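Long-range contacts in Ycf54 protein (Thermosynechococcus elongatus, PDB 3HZE), which is of unknown function but belongs to the Ycf54 family, which is probably linked to the cyclase step of chlorophyll synthesis: residues A[2-7]-A[69-74]; A[11-16]-A[81-86]. All coordinates share one frame; numbering follows the deposited sequence.

From the N terminus, strand 3-10 runs through the middle of an antiparallel sheet with strand order 2-3-1-4 and leads on to the short helix 13-16. Interaction 1 closes a loop of about sixty residues when 69-74, the end of strand 65-70 and the start of helix 73-83, comes back to 2-7. Interaction 2 closes a second loop where 81-86, at the other end of that helix, meets 11-16. The segments alternate along the chain, so the two loops cross rather than nest. Their centres lie about 17 Å apart, bridged by I7 packing on L83. Interaction 1 ties the start of helix 73-83 to strand 3-10, and interaction 2 ties its end to helix 13-16.

Interaction 1. Residues A[2-7]-A[69-74]; sequences ATYYYI and ISTNQQ
The Y5 ring carries the side chain of Q73 on one face: Q73 CB sits 3.4 Å from the ring centroid, only 7° off the normal, a CH-pi contact. With CG anti to its backbone N (chi1 176°) and the chain extended beyond, Q73 runs across this face and brings its amide, turned 22° from the ring plane, to a stack in which CD is 3.5 Å from Y5 CE1. The backbone T71 O lies at the ring edge, in plane. Glutamine suits this place because its methylenes and flat amide both fit an aromatic face. The Y4 ring is approached obliquely by the methyls I69 CG2 and T71 CG2.

The backbones pair antiparallel. Y5 and S70 form a hydrogen-bonded pair, Y5 N to S70 O at 2.8 Å and S70 N to Y5 O at 2.9 Å. In the neighbouring non-hydrogen-bonded pair, branched I69 packs CG1 on Y6 CB at 3.8 Å. S70 OG, also hydrogen-bonded to D39 O, accepts from N72 N at 3.0 Å, an ST turn where strand gives way to helix. N72, at the N-cap, accepts with OD1 from F75 N. One water donates to both T3 O and T71 O. Strand pairing is thus backbone to backbone, turn and helix start use side-chain oxygens on backbone N-H groups, and Y5 and Q73 join sheet to helix by dispersion and weak CH-pi attraction.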
loop_
_atom_site.group_PDB
_atom_site.type_symbol
_atom_site.label_atom_id
_atom_site.label_comp_id
_atom_site.label_asym_id
_atom_site.label_seq_id
_atom_site.Cartn_x
_atom_site.Cartn_y
_atom_site.Cartn_z
ATOM N N ALA A 2 1.653 1.905 -16.204
ATOM C CA ALA A 2 2.631 1.182 -15.345
ATOM C C ALA A 2 1.915 0.121 -14.518
ATOM O O ALA A 2 0.689 0.045 -14.515
ATOM C CB ALA A 2 3.340 2.174 -14.424
ATOM N N THR A 3 2.688 -0.707 -13.827
ATOM C CA THR A 3 2.122 -1.746 -12.986
ATOM C C THR A 3 2.389 -1.387 -11.530
ATOM O O THR A 3 3.522 -1.084 -11.157
ATOM C CB THR A 3 2.759 -3.116 -13.267
ATOM O OG1 THR A 3 2.527 -3.481 -14.633
ATOM C CG2 THR A 3 2.162 -4.176 -12.345
ATOM N N TYR A 4 1.342 -1.424 -10.717
ATOM C CA TYR A 4 1.456 -1.100 -9.302
ATOM C C TYR A 4 1.220 -2.344 -8.455
ATOM O O TYR A 4 0.213 -3.033 -8.623
ATOM C CB TYR A 4 0.423 -0.034 -8.943
ATOM C CG TYR A 4 0.676 1.279 -9.629
ATOM C CD1 TYR A 4 1.468 2.253 -9.030
ATOM C CD2 TYR A 4 0.163 1.537 -10.901
ATOM C CE1 TYR A 4 1.749 3.451 -9.674
ATOM C CE2 TYR A 4 0.441 2.744 -11.561
ATOM C CZ TYR A 4 1.234 3.692 -10.937
ATOM O OH TYR A 4 1.510 4.887 -11.566
ATOM N N TYR A 5 2.145 -2.626 -7.547
ATOM C CA TYR A 5 2.025 -3.781 -6.663
ATOM C C TYR A 5 1.629 -3.234 -5.299
ATOM O O TYR A 5 1.983 -2.102 -4.956
ATOM C CB TYR A 5 3.364 -4.512 -6.579
ATOM C CG TYR A 5 3.885 -4.934 -7.932
ATOM C CD1 TYR A 5 3.461 -6.122 -8.523
ATOM C CD2 TYR A 5 4.764 -4.121 -8.645
ATOM C CE1 TYR A 5 3.902 -6.493 -9.799
ATOM C CE2 TYR A 5 5.209 -4.477 -9.924
ATOM C CZ TYR A 5 4.773 -5.667 -10.493
ATOM O OH TYR A 5 5.208 -6.023 -11.754
ATOM N N TYR A 6 0.905 -4.016 -4.506
ATOM C CA TYR A 6 0.480 -3.492 -3.214
ATOM C C TYR A 6 0.167 -4.540 -2.169
ATOM O O TYR A 6 -0.136 -5.686 -2.492
ATOM C CB TYR A 6 -0.779 -2.643 -3.412
ATOM C CG TYR A 6 -1.984 -3.479 -3.815
ATOM C CD1 TYR A 6 -2.727 -4.177 -2.864
ATOM C CD2 TYR A 6 -2.332 -3.629 -5.157
ATOM C CE1 TYR A 6 -3.791 -5.012 -3.247
ATOM C CE2 TYR A 6 -3.387 -4.453 -5.547
ATOM C CZ TYR A 6 -4.110 -5.141 -4.587
ATOM O OH TYR A 6 -5.145 -5.956 -4.980
ATOM N N ILE A 7 0.250 -4.138 -0.906
ATOM C CA ILE A 7 -0.160 -5.008 0.177
ATOM C C ILE A 7 -1.342 -4.229 0.761
ATOM O O ILE A 7 -1.347 -2.996 0.752
ATOM C CB ILE A 7 0.910 -5.214 1.274
ATOM C CG1 ILE A 7 1.428 -3.870 1.779
ATOM C CG2 ILE A 7 2.012 -6.127 0.752
ATOM C CD1 ILE A 7 2.105 -3.959 3.139
ATOM N N ILE A 69 1.528 0.922 -1.692
ATOM C CA ILE A 69 1.656 0.682 -3.120
ATOM C C ILE A 69 3.046 1.046 -3.621
ATOM O O ILE A 69 3.645 2.016 -3.152
ATOM C CB ILE A 69 0.588 1.502 -3.878
ATOM C CG1 ILE A 69 -0.794 1.190 -3.295
ATOM C CG2 ILE A 69 0.617 1.170 -5.369
ATOM C CD1 ILE A 69 -1.910 2.056 -3.851
ATOM N N SER A 70 3.557 0.267 -4.572
ATOM C CA SER A 70 4.884 0.521 -5.121
ATOM C C SER A 70 5.054 -0.073 -6.513
ATOM O O SER A 70 4.434 -1.082 -6.849
ATOM C CB SER A 70 5.959 -0.067 -4.200
ATOM O OG SER A 70 7.260 0.139 -4.741
ATOM N N THR A 71 5.894 0.552 -7.327
ATOM C CA THR A 71 6.136 0.016 -8.655
ATOM C C THR A 71 7.283 -0.990 -8.585
ATOM O O THR A 71 7.659 -1.594 -9.592
ATOM C CB THR A 71 6.462 1.125 -9.663
ATOM O OG1 THR A 71 7.448 2.003 -9.108
ATOM C CG2 THR A 71 5.201 1.916 -9.996
ATOM N N ASN A 72 7.834 -1.165 -7.384
ATOM C CA ASN A 72 8.913 -2.128 -7.150
ATOM C C ASN A 72 8.257 -3.364 -6.534
ATOM O O ASN A 72 7.913 -3.368 -5.350
ATOM C CB ASN A 72 9.940 -1.556 -6.168
ATOM C CG ASN A 72 11.090 -2.519 -5.897
ATOM O OD1 ASN A 72 10.878 -3.716 -5.704
ATOM N ND2 ASN A 72 12.314 -1.995 -5.875
ATOM N N GLN A 73 8.097 -4.416 -7.327
ATOM C CA GLN A 73 7.447 -5.624 -6.841
ATOM C C GLN A 73 8.158 -6.323 -5.688
ATOM O O GLN A 73 7.502 -6.854 -4.795
ATOM C CB GLN A 73 7.236 -6.611 -7.993
ATOM C CG GLN A 73 6.647 -7.947 -7.569
ATOM C CD GLN A 73 6.253 -8.806 -8.753
ATOM O OE1 GLN A 73 6.949 -8.839 -9.771
ATOM N NE2 GLN A 73 5.140 -9.517 -8.623
ATOM N N GLN A 74 9.489 -6.327 -5.692
ATOM C CA GLN A 74 10.221 -6.993 -4.618
ATOM C C GLN A 74 9.988 -6.355 -3.260
ATOM O O GLN A 74 9.957 -7.054 -2.253
ATOM C CB GLN A 74 11.719 -7.032 -4.933
ATOM C CG GLN A 74 12.082 -8.101 -5.967
ATOM C CD GLN A 74 11.284 -7.964 -7.253
ATOM O OE1 GLN A 74 11.364 -6.942 -7.942
ATOM N NE2 GLN A 74 10.508 -8.995 -7.583
HETATM O O HOH W 1 6.237 -1.562 -11.908
#

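Interaction 2. Residues A[11-16]-A[81-86]; sequences KKFLTE and LRLEYV
The turn that joins helix 73-83 to strand 87-92, together with the C-terminal end of that helix, packs on the short helix 13-16 through the ring of F13. It is an apolar contact near the surface, with no hydrogen bond between the two segments. CG of F13 is anti to the backbone N (chi1 173°), which sends the ring out from its short helix to the end of the longer one.

The ring meets L83, Y85 and V86. Y85 O stands over one face, 3.9 Å above the plane and offset toward the rim, whereas L83 O comes to the edge, 3.7 Å from F13 CZ. Such an edge placement suits a carbonyl, since the ring hydrogens carry slight positive charge. V86 CG1 approaches obliquely to 3.7 Å from F13 CE1, and Y85 CB lies beside F13 CE2; a large flat phenylalanine can touch all of these at once.

The turn itself sets these partners. E84 leaves the helix with positive phi (67°), and Y85 is the centre of an inverse gamma turn, so the chain bends sharply before the strand. Y85 N donates to L83 O at 2.7 Å, so this carbonyl at the helix end has a backbone donor as well as the ring edge beside it. L83, buried, also packs on I7 of the first strand, while L14 reaches A66 and I68 of strand 65-70, the neighbour of strand 3-10 in the sheet. These two branched leucines cross at about a right angle, with L14 CD2 3.9 Å from L83 CD2.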
loop_
_atom_site.group_PDB
_atom_site.type_symbol
_atom_site.label_atom_id
_atom_site.label_comp_id
_atom_site.label_asym_id
_atom_site.label_seq_id
_atom_site.Cartn_x
_atom_site.Cartn_y
_atom_site.Cartn_z
ATOM N N LYS A 11 -6.137 -0.726 9.101
ATOM C CA LYS A 11 -5.316 0.287 9.737
ATOM C C LYS A 11 -5.006 -0.199 11.148
ATOM O O LYS A 11 -3.962 0.122 11.724
ATOM C CB LYS A 11 -6.056 1.630 9.782
ATOM C CG LYS A 11 -6.609 2.048 8.426
ATOM C CD LYS A 11 -6.420 3.534 8.136
ATOM C CE LYS A 11 -7.109 4.416 9.154
ATOM N NZ LYS A 11 -7.049 5.855 8.762
ATOM N N LYS A 12 -5.921 -0.988 11.697
ATOM C CA LYS A 12 -5.746 -1.533 13.041
ATOM C C LYS A 12 -4.478 -2.395 13.076
ATOM O O LYS A 12 -3.625 -2.228 13.952
ATOM C CB LYS A 12 -6.968 -2.377 13.428
ATOM C CG LYS A 12 -6.926 -2.916 14.853
ATOM C CD LYS A 12 -8.082 -3.884 15.099
ATOM C CE LYS A 12 -8.032 -4.482 16.500
ATOM N NZ LYS A 12 -8.276 -3.453 17.548
ATOM N N PHE A 13 -4.347 -3.307 12.119
ATOM C CA PHE A 13 -3.167 -4.166 12.065
ATOM C C PHE A 13 -1.888 -3.355 11.831
ATOM O O PHE A 13 -0.849 -3.633 12.429
ATOM C CB PHE A 13 -3.326 -5.219 10.964
ATOM C CG PHE A 13 -2.088 -6.048 10.727
ATOM C CD1 PHE A 13 -1.240 -5.763 9.663
ATOM C CD2 PHE A 13 -1.770 -7.111 11.569
ATOM C CE1 PHE A 13 -0.090 -6.525 9.437
ATOM C CE2 PHE A 13 -0.624 -7.879 11.355
ATOM C CZ PHE A 13 0.216 -7.586 10.285
ATOM N N LEU A 14 -1.977 -2.351 10.967
ATOM C CA LEU A 14 -0.834 -1.499 10.633
ATOM C C LEU A 14 -0.509 -0.427 11.682
ATOM O O LEU A 14 0.361 0.420 11.457
ATOM C CB LEU A 14 -1.068 -0.820 9.275
ATOM C CG LEU A 14 -1.131 -1.757 8.065
ATOM C CD1 LEU A 14 -1.517 -0.980 6.809
ATOM C CD2 LEU A 14 0.220 -2.432 7.886
ATOM N N THR A 15 -1.210 -0.444 12.810
ATOM C CA THR A 15 -0.941 0.522 13.866
ATOM C C THR A 15 -0.730 -0.181 15.216
ATOM O O THR A 15 0.069 0.275 16.033
ATOM C CB THR A 15 -2.085 1.573 14.005
ATOM O OG1 THR A 15 -3.329 0.909 14.245
ATOM C CG2 THR A 15 -2.212 2.406 12.729
ATOM N N GLU A 16 -1.413 -1.304 15.441
ATOM C CA GLU A 16 -1.278 -2.016 16.713
ATOM C C GLU A 16 -0.384 -3.245 16.673
ATOM O O GLU A 16 -0.068 -3.815 17.720
ATOM C CB GLU A 16 -2.661 -2.421 17.251
ATOM C CG GLU A 16 -3.658 -1.275 17.281
ATOM C CD GLU A 16 -4.918 -1.599 18.068
ATOM O OE1 GLU A 16 -5.309 -2.783 18.125
ATOM O OE2 GLU A 16 -5.523 -0.654 18.621
ATOM N N LEU A 81 6.319 -10.888 3.178
ATOM C CA LEU A 81 7.134 -11.834 3.942
ATOM C C LEU A 81 7.248 -11.380 5.395
ATOM O O LEU A 81 7.113 -12.177 6.321
ATOM C CB LEU A 81 8.550 -11.934 3.362
ATOM C CG LEU A 81 8.855 -12.859 2.185
ATOM C CD1 LEU A 81 10.354 -12.767 1.863
ATOM C CD2 LEU A 81 8.474 -14.299 2.541
ATOM N N ARG A 82 7.505 -10.090 5.584
ATOM C CA ARG A 82 7.646 -9.525 6.920
ATOM C C ARG A 82 6.349 -9.457 7.738
ATOM O O ARG A 82 6.333 -9.859 8.901
ATOM C CB ARG A 82 8.256 -8.115 6.830
ATOM C CG ARG A 82 9.727 -8.062 6.397
ATOM C CD ARG A 82 10.661 -8.348 7.573
ATOM N NE ARG A 82 10.244 -7.582 8.742
ATOM C CZ ARG A 82 10.004 -8.111 9.936
ATOM N NH1 ARG A 82 10.158 -9.416 10.125
ATOM N NH2 ARG A 82 9.565 -7.342 10.928
ATOM N N LEU A 83 5.269 -8.956 7.136
ATOM C CA LEU A 83 3.991 -8.793 7.844
ATOM C C LEU A 83 3.078 -10.017 7.895
ATOM O O LEU A 83 2.357 -10.218 8.876
ATOM C CB LEU A 83 3.213 -7.610 7.250
ATOM C CG LEU A 83 3.604 -6.194 7.681
ATOM C CD1 LEU A 83 5.086 -5.973 7.479
ATOM C CD2 LEU A 83 2.798 -5.177 6.877
ATOM N N GLU A 84 3.098 -10.805 6.824
ATOM C CA GLU A 84 2.310 -12.028 6.701
ATOM C C GLU A 84 0.790 -11.872 6.633
ATOM O O GLU A 84 0.163 -12.271 5.655
ATOM C CB GLU A 84 2.665 -13.012 7.833
ATOM C CG GLU A 84 1.883 -14.325 7.763
ATOM C CD GLU A 84 2.355 -15.377 8.761
ATOM O OE1 GLU A 84 1.717 -16.448 8.820
ATOM O OE2 GLU A 84 3.354 -15.142 9.479
ATOM N N TYR A 85 0.190 -11.295 7.664
ATOM C CA TYR A 85 -1.267 -11.140 7.712
ATOM C C TYR A 85 -1.803 -9.941 6.938
ATOM O O TYR A 85 -2.459 -9.061 7.500
ATOM C CB TYR A 85 -1.713 -11.058 9.170
ATOM C CG TYR A 85 -1.428 -12.323 9.932
ATOM C CD1 TYR A 85 -2.241 -13.440 9.783
ATOM C CD2 TYR A 85 -0.330 -12.415 10.780
ATOM C CE1 TYR A 85 -1.972 -14.627 10.460
ATOM C CE2 TYR A 85 -0.046 -13.602 11.465
ATOM C CZ TYR A 85 -0.872 -14.701 11.298
ATOM O OH TYR A 85 -0.609 -15.879 11.961
ATOM N N VAL A 86 -1.525 -9.927 5.642
ATOM C CA VAL A 86 -1.970 -8.853 4.761
ATOM C C VAL A 86 -2.332 -9.472 3.423
ATOM O O VAL A 86 -1.951 -10.609 3.136
ATOM C CB VAL A 86 -0.842 -7.826 4.497
ATOM C CG1 VAL A 86 -0.447 -7.128 5.786
ATOM C CG2 VAL A 86 0.358 -8.539 3.884
#